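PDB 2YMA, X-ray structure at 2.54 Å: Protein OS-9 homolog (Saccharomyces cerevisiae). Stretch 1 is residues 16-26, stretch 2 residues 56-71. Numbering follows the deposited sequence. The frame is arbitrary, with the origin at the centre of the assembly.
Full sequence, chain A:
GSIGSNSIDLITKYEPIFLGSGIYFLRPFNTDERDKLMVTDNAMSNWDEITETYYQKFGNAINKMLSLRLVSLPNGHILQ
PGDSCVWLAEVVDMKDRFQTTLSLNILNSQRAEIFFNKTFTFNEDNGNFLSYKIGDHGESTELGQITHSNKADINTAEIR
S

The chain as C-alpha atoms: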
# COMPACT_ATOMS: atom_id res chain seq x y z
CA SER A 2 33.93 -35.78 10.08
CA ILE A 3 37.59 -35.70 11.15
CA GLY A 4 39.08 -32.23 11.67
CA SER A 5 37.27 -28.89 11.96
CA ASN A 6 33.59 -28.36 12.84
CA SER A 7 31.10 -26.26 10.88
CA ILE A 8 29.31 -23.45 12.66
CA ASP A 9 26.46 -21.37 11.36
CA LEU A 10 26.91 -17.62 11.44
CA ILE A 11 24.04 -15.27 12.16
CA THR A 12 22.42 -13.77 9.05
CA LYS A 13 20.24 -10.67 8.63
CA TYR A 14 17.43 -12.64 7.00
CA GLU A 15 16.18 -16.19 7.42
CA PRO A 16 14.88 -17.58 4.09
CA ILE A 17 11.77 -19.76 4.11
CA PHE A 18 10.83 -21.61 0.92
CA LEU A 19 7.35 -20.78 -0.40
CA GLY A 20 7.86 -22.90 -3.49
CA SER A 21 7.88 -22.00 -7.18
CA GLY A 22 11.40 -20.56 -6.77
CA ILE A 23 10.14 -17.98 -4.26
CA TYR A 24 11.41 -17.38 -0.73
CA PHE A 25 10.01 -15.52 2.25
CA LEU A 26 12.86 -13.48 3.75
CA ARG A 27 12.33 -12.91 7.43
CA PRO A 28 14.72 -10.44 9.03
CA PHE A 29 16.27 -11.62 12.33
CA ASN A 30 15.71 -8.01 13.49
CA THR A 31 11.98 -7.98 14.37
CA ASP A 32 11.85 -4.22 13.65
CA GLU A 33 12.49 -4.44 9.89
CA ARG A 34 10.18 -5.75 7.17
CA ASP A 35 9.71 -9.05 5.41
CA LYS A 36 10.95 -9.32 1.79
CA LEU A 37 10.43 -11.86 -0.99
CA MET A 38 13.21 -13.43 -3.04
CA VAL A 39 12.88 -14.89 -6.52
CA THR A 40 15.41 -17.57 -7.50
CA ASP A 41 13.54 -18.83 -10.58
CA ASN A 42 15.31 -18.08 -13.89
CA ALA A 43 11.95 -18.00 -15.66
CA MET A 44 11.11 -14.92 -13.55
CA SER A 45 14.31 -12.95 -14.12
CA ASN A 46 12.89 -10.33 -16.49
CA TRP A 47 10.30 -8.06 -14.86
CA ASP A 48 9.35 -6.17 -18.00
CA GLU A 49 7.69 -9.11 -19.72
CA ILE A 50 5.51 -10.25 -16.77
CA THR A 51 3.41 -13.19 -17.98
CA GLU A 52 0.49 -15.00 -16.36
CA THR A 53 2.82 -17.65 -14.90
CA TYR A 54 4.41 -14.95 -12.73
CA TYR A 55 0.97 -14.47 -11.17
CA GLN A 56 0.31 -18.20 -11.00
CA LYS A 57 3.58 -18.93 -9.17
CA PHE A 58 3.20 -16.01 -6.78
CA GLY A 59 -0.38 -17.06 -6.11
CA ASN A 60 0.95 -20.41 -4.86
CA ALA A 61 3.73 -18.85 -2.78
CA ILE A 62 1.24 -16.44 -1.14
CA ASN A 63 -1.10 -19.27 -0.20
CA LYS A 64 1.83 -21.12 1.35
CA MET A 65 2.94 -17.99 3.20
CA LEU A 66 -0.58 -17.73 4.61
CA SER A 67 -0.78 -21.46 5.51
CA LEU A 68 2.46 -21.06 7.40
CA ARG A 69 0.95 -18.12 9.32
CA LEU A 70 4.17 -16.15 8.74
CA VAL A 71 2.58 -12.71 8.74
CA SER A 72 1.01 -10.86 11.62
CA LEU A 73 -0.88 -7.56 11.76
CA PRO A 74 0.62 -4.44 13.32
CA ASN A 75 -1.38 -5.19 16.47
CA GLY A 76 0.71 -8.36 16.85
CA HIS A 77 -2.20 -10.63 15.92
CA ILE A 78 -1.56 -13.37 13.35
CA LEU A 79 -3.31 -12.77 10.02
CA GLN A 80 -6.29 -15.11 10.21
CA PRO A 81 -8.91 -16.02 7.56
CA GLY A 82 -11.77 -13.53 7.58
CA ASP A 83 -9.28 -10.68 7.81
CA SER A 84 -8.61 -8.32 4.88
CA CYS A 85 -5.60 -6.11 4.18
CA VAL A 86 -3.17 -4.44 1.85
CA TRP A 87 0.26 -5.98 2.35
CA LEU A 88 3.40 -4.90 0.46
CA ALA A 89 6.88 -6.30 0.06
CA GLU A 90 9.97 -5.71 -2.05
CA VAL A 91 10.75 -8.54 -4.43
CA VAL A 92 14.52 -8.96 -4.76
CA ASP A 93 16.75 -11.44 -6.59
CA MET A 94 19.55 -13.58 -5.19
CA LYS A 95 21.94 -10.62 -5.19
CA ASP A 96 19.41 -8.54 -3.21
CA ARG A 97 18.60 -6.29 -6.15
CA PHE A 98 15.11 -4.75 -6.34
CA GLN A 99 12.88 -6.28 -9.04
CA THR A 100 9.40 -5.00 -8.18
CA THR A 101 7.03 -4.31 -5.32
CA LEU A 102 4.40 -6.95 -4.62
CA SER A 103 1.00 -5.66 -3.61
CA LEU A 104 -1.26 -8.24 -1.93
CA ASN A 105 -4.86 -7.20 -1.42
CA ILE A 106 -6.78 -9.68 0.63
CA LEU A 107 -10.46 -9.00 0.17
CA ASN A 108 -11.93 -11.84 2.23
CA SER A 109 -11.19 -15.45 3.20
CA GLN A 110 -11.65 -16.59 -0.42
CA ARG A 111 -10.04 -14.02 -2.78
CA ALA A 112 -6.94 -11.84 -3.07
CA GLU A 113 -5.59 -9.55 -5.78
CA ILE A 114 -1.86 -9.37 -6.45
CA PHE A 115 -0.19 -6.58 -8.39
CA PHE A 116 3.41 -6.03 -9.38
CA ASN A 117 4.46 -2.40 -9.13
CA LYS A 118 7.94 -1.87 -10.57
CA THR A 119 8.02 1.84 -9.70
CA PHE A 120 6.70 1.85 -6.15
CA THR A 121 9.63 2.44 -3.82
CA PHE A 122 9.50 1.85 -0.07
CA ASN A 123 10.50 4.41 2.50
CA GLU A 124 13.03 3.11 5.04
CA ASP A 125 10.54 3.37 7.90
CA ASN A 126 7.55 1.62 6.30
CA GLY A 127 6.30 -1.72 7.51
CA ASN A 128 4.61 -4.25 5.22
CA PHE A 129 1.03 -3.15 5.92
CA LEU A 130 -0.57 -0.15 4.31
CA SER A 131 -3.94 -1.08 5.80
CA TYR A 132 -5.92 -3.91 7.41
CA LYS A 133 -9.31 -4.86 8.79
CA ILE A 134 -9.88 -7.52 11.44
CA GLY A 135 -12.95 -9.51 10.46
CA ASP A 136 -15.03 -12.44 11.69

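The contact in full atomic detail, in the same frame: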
# COMPACT_ATOMS: atom_id res chain seq x y z
N PRO A 16 15.70 -17.26 5.27
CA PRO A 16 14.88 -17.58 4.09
C PRO A 16 13.99 -18.79 4.33
O PRO A 16 14.47 -19.79 4.81
CB PRO A 16 15.93 -17.90 3.01
CG PRO A 16 17.27 -17.99 3.74
CD PRO A 16 17.01 -17.92 5.21
N ILE A 17 12.71 -18.66 3.99
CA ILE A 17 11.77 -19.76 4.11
C ILE A 17 11.15 -20.00 2.73
O ILE A 17 10.57 -19.10 2.12
CB ILE A 17 10.65 -19.43 5.11
CG1 ILE A 17 11.25 -19.17 6.50
CG2 ILE A 17 9.61 -20.53 5.14
CD1 ILE A 17 10.25 -18.59 7.50
N PHE A 18 11.29 -21.22 2.25
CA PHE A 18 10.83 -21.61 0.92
C PHE A 18 9.31 -21.63 0.79
O PHE A 18 8.62 -22.39 1.48
CB PHE A 18 11.38 -23.00 0.59
CG PHE A 18 11.17 -23.40 -0.84
CD1 PHE A 18 11.58 -22.57 -1.87
CD2 PHE A 18 10.57 -24.61 -1.15
CE1 PHE A 18 11.39 -22.92 -3.19
CE2 PHE A 18 10.38 -24.98 -2.48
CZ PHE A 18 10.80 -24.14 -3.50
N LEU A 19 8.78 -20.81 -0.13
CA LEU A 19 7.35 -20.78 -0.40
C LEU A 19 7.00 -21.64 -1.62
O LEU A 19 5.83 -21.85 -1.96
CB LEU A 19 6.88 -19.34 -0.64
CG LEU A 19 7.09 -18.38 0.54
CD1 LEU A 19 6.34 -17.08 0.28
CD2 LEU A 19 6.62 -19.02 1.83
N GLY A 20 8.04 -22.13 -2.28
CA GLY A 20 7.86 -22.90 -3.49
C GLY A 20 7.89 -22.03 -4.73
O GLY A 20 7.95 -20.80 -4.63
N SER A 21 7.87 -22.68 -5.89
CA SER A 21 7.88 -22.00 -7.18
C SER A 21 9.08 -21.06 -7.35
O SER A 21 8.97 -20.04 -8.01
CB SER A 21 6.58 -21.23 -7.41
OG SER A 21 5.46 -22.10 -7.50
N GLY A 22 10.22 -21.41 -6.74
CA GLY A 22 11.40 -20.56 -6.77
C GLY A 22 11.27 -19.25 -6.01
O GLY A 22 11.99 -18.29 -6.30
N ILE A 23 10.37 -19.20 -5.03
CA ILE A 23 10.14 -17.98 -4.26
C ILE A 23 10.42 -18.21 -2.78
O ILE A 23 10.02 -19.23 -2.21
CB ILE A 23 8.69 -17.46 -4.45
CG1 ILE A 23 8.40 -17.26 -5.94
CG2 ILE A 23 8.46 -16.18 -3.68
CD1 ILE A 23 6.97 -16.87 -6.24
N TYR A 24 11.11 -17.26 -2.15
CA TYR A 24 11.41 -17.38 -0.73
C TYR A 24 10.90 -16.21 0.10
O TYR A 24 11.04 -15.05 -0.29
CB TYR A 24 12.91 -17.48 -0.51
CG TYR A 24 13.48 -18.80 -0.92
CD1 TYR A 24 13.87 -19.03 -2.25
CD2 TYR A 24 13.63 -19.84 0.00
CE1 TYR A 24 14.39 -20.26 -2.65
CE2 TYR A 24 14.16 -21.07 -0.38
CZ TYR A 24 14.54 -21.27 -1.71
OH TYR A 24 15.07 -22.49 -2.09
N PHE A 25 10.34 -16.54 1.26
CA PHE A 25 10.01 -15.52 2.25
C PHE A 25 11.30 -15.19 3.01
O PHE A 25 11.94 -16.07 3.61
CB PHE A 25 8.93 -16.06 3.21
CG PHE A 25 8.34 -15.02 4.13
CD1 PHE A 25 7.24 -14.26 3.73
CD2 PHE A 25 8.87 -14.81 5.39
CE1 PHE A 25 6.68 -13.30 4.58
CE2 PHE A 25 8.32 -13.86 6.25
CZ PHE A 25 7.23 -13.11 5.84
N LEU A 26 11.68 -13.92 3.00
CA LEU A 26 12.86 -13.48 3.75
C LEU A 26 12.44 -12.81 5.04
O LEU A 26 11.88 -11.70 5.03
CB LEU A 26 13.71 -12.51 2.93
CG LEU A 26 14.33 -13.17 1.70
CD1 LEU A 26 15.27 -12.23 0.94
CD2 LEU A 26 15.07 -14.40 2.15
N GLN A 56 0.69 -16.86 -11.42
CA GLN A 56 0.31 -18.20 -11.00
C GLN A 56 1.30 -18.77 -9.96
O GLN A 56 0.89 -19.40 -8.98
CB GLN A 56 0.15 -19.13 -12.20
CG GLN A 56 -1.03 -20.09 -12.06
CD GLN A 56 -2.33 -19.48 -12.51
OE1 GLN A 56 -2.34 -18.48 -13.22
NE2 GLN A 56 -3.45 -20.07 -12.11
N LYS A 57 2.59 -18.50 -10.14
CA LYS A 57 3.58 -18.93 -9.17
C LYS A 57 3.48 -18.15 -7.86
O LYS A 57 3.53 -18.73 -6.79
CB LYS A 57 4.98 -18.80 -9.76
CG LYS A 57 5.24 -19.77 -10.89
CD LYS A 57 6.60 -19.55 -11.53
CE LYS A 57 6.93 -20.63 -12.55
NZ LYS A 57 8.11 -20.26 -13.37
N PHE A 58 3.32 -16.84 -7.97
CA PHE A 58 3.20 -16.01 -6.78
C PHE A 58 1.92 -16.32 -6.03
O PHE A 58 1.90 -16.33 -4.79
CB PHE A 58 3.31 -14.53 -7.14
CG PHE A 58 4.72 -14.00 -7.05
CD1 PHE A 58 5.59 -14.15 -8.12
CD2 PHE A 58 5.18 -13.40 -5.90
CE1 PHE A 58 6.89 -13.68 -8.04
CE2 PHE A 58 6.47 -12.94 -5.81
CZ PHE A 58 7.33 -13.07 -6.89
N GLY A 59 0.84 -16.59 -6.76
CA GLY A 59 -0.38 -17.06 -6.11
C GLY A 59 -0.10 -18.23 -5.17
O GLY A 59 -0.55 -18.22 -4.03
N ASN A 60 0.64 -19.23 -5.66
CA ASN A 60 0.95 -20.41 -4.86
C ASN A 60 1.81 -20.07 -3.65
O ASN A 60 1.57 -20.56 -2.54
CB ASN A 60 1.69 -21.46 -5.69
CG ASN A 60 0.86 -21.98 -6.84
OD1 ASN A 60 -0.37 -22.01 -6.78
ND2 ASN A 60 1.53 -22.40 -7.91
N ALA A 61 2.83 -19.25 -3.87
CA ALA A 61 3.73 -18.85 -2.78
C ALA A 61 2.97 -18.09 -1.68
O ALA A 61 3.25 -18.28 -0.48
CB ALA A 61 4.88 -18.02 -3.32
N ILE A 62 2.03 -17.23 -2.08
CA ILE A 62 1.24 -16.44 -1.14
C ILE A 62 0.37 -17.35 -0.29
O ILE A 62 0.34 -17.22 0.94
CB ILE A 62 0.35 -15.38 -1.86
CG1 ILE A 62 1.21 -14.28 -2.50
CG2 ILE A 62 -0.64 -14.74 -0.89
CD1 ILE A 62 2.25 -13.72 -1.57
N ASN A 63 -0.31 -18.29 -0.94
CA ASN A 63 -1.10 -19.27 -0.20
C ASN A 63 -0.28 -20.04 0.82
O ASN A 63 -0.74 -20.29 1.93
CB ASN A 63 -1.81 -20.24 -1.15
CG ASN A 63 -3.04 -19.62 -1.77
OD1 ASN A 63 -3.77 -18.88 -1.12
ND2 ASN A 63 -3.27 -19.91 -3.04
N LYS A 64 0.93 -20.41 0.44
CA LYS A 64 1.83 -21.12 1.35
C LYS A 64 2.22 -20.22 2.52
O LYS A 64 2.21 -20.64 3.68
CB LYS A 64 3.08 -21.63 0.61
CG LYS A 64 4.03 -22.44 1.48
CD LYS A 64 4.08 -23.90 1.07
CE LYS A 64 5.47 -24.47 1.30
NZ LYS A 64 5.65 -25.82 0.70
N MET A 65 2.59 -18.98 2.19
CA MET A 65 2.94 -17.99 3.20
C MET A 65 1.83 -17.88 4.23
O MET A 65 2.08 -17.86 5.44
CB MET A 65 3.16 -16.63 2.53
CG MET A 65 3.52 -15.51 3.48
SD MET A 65 3.67 -13.93 2.58
CE MET A 65 1.94 -13.55 2.32
N LEU A 66 0.59 -17.80 3.74
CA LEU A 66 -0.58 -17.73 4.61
C LEU A 66 -0.82 -19.00 5.45
O LEU A 66 -1.12 -18.90 6.65
CB LEU A 66 -1.83 -17.38 3.80
CG LEU A 66 -1.77 -15.96 3.24
CD1 LEU A 66 -2.89 -15.69 2.24
CD2 LEU A 66 -1.80 -14.97 4.38
N SER A 67 -0.67 -20.17 4.83
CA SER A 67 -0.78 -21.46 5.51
C SER A 67 0.21 -21.56 6.65
O SER A 67 -0.11 -22.09 7.72
CB SER A 67 -0.51 -22.61 4.53
OG SER A 67 -1.45 -22.58 3.48
N LEU A 68 1.41 -21.04 6.41
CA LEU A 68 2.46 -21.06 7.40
C LEU A 68 2.21 -20.07 8.54
O LEU A 68 2.86 -20.13 9.59
CB LEU A 68 3.82 -20.82 6.73
CG LEU A 68 4.30 -21.98 5.84
CD1 LEU A 68 5.68 -21.72 5.27
CD2 LEU A 68 4.30 -23.27 6.65
N ARG A 69 1.25 -19.17 8.35
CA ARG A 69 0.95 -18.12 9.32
C ARG A 69 2.17 -17.24 9.61
O ARG A 69 2.40 -16.84 10.76
CB ARG A 69 0.41 -18.71 10.63
CG ARG A 69 -1.04 -19.18 10.56
CD ARG A 69 -1.38 -20.05 11.77
NE ARG A 69 -1.30 -21.48 11.48
CZ ARG A 69 -0.87 -22.40 12.34
NH1 ARG A 69 -0.48 -22.04 13.56
NH2 ARG A 69 -0.83 -23.68 11.99
N LEU A 70 2.94 -16.92 8.58
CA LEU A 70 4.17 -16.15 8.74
C LEU A 70 3.92 -14.66 9.00
O LEU A 70 4.78 -13.98 9.57
CB LEU A 70 5.05 -16.29 7.50
CG LEU A 70 5.52 -17.72 7.20
CD1 LEU A 70 6.37 -17.72 5.96
CD2 LEU A 70 6.29 -18.24 8.40
N VAL A 71 2.77 -14.14 8.58
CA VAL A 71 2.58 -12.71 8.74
C VAL A 71 1.55 -12.37 9.81
O VAL A 71 0.50 -13.01 9.94
CB VAL A 71 2.30 -11.93 7.40
CG1 VAL A 71 2.92 -12.60 6.20
CG2 VAL A 71 0.85 -11.65 7.22

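Stretch 1 is a beta hairpin and stretch 2 is a helix, followed by a short segment without regular structure, that packs across it. The two strands pair through Ile17 and Phe25, with Ile17 N to Phe25 O and Phe25 N to Ile17 O both at 2.7 Å. Leu19 N to Ile23 O, at 2.9 Å, adds a third bond near the tip. A type I' turn from Gly20 to Ile23 reverses the chain. Gly22 has positive phi, which favours glycine.

The helix axis comes within 7.0 Å of the first strand and runs at 132° to it. It lies 9.4 Å from the second strand, at 39°. No hydrogen bond crosses between the stretches. The contact buries 665 Å², and it is held mainly by apolar packing.

Along stretch 2, Gln56 makes no contact with the hairpin. Lys57 is the first residue to meet it. Its CB lies 3.7 Å from Ser21 CB, so the aliphatic base of the lysine packs against the turn. The rest of the side chain leads away, and its NZ is hydrogen-bonded elsewhere in the structure.

The CA-to-CB bond of Phe58 points away from the hairpin, but its ring comes back nearer. Ile23 CD1 sits over one face of that ring, 3.5 Å from the centroid of Phe58 and 9° off the ring normal. This is a CH-pi contact, with the methyl almost centred on the ring. Gly59 takes no part. Asn60 points toward the hairpin, but its ND2 is 4.0 Å from Ser21 OG and no hydrogen bond forms.

Ala61 marks the closest backbone approach in the register, with its CA 4.7 Å from Leu19 CA. Its side chain is a single methyl, and contacts are made directly at CB: Ala61 CB is 3.6 Å from Leu19 CB and 3.8 Å from Ile23 CD1. Leu19 CD1 also lies 3.4 Å from Ala61 O. That carbonyl is already used within the helix, accepting from Met65 N at 2.8 Å.

One turn later, Lys64 lays its aliphatic chain along the first strand. Its CE is 3.8 Å from Phe18 O, and its CB is 3.8 Å from Leu19 O. These are van der Waals contacts. Met65 faces both strands. Its CB is 3.9 Å from Leu19 CD1, and its SD is 3.7 Å from Phe25 CE1. The sulfur approaches the Phe25 ring obliquely, 4.8 Å from the centroid.

Leu68 CD1 is 4.1 Å from Ile17 CG2. Arg69 has positive phi and leaves the helix in a Schellman motif. The chain on both sides of it still reaches the hairpin. Leu70 contributes more: its CD2 is 4.1 Å from Ile17 CD1, while its CD1 lies over one face of Phe25, 4.0 Å from the ring centroid. The same Leu70 CD1 is 4.3 Å from Leu19 CD2. Val71 ends the contact, with CG1 4.2 Å from Phe25 CE1.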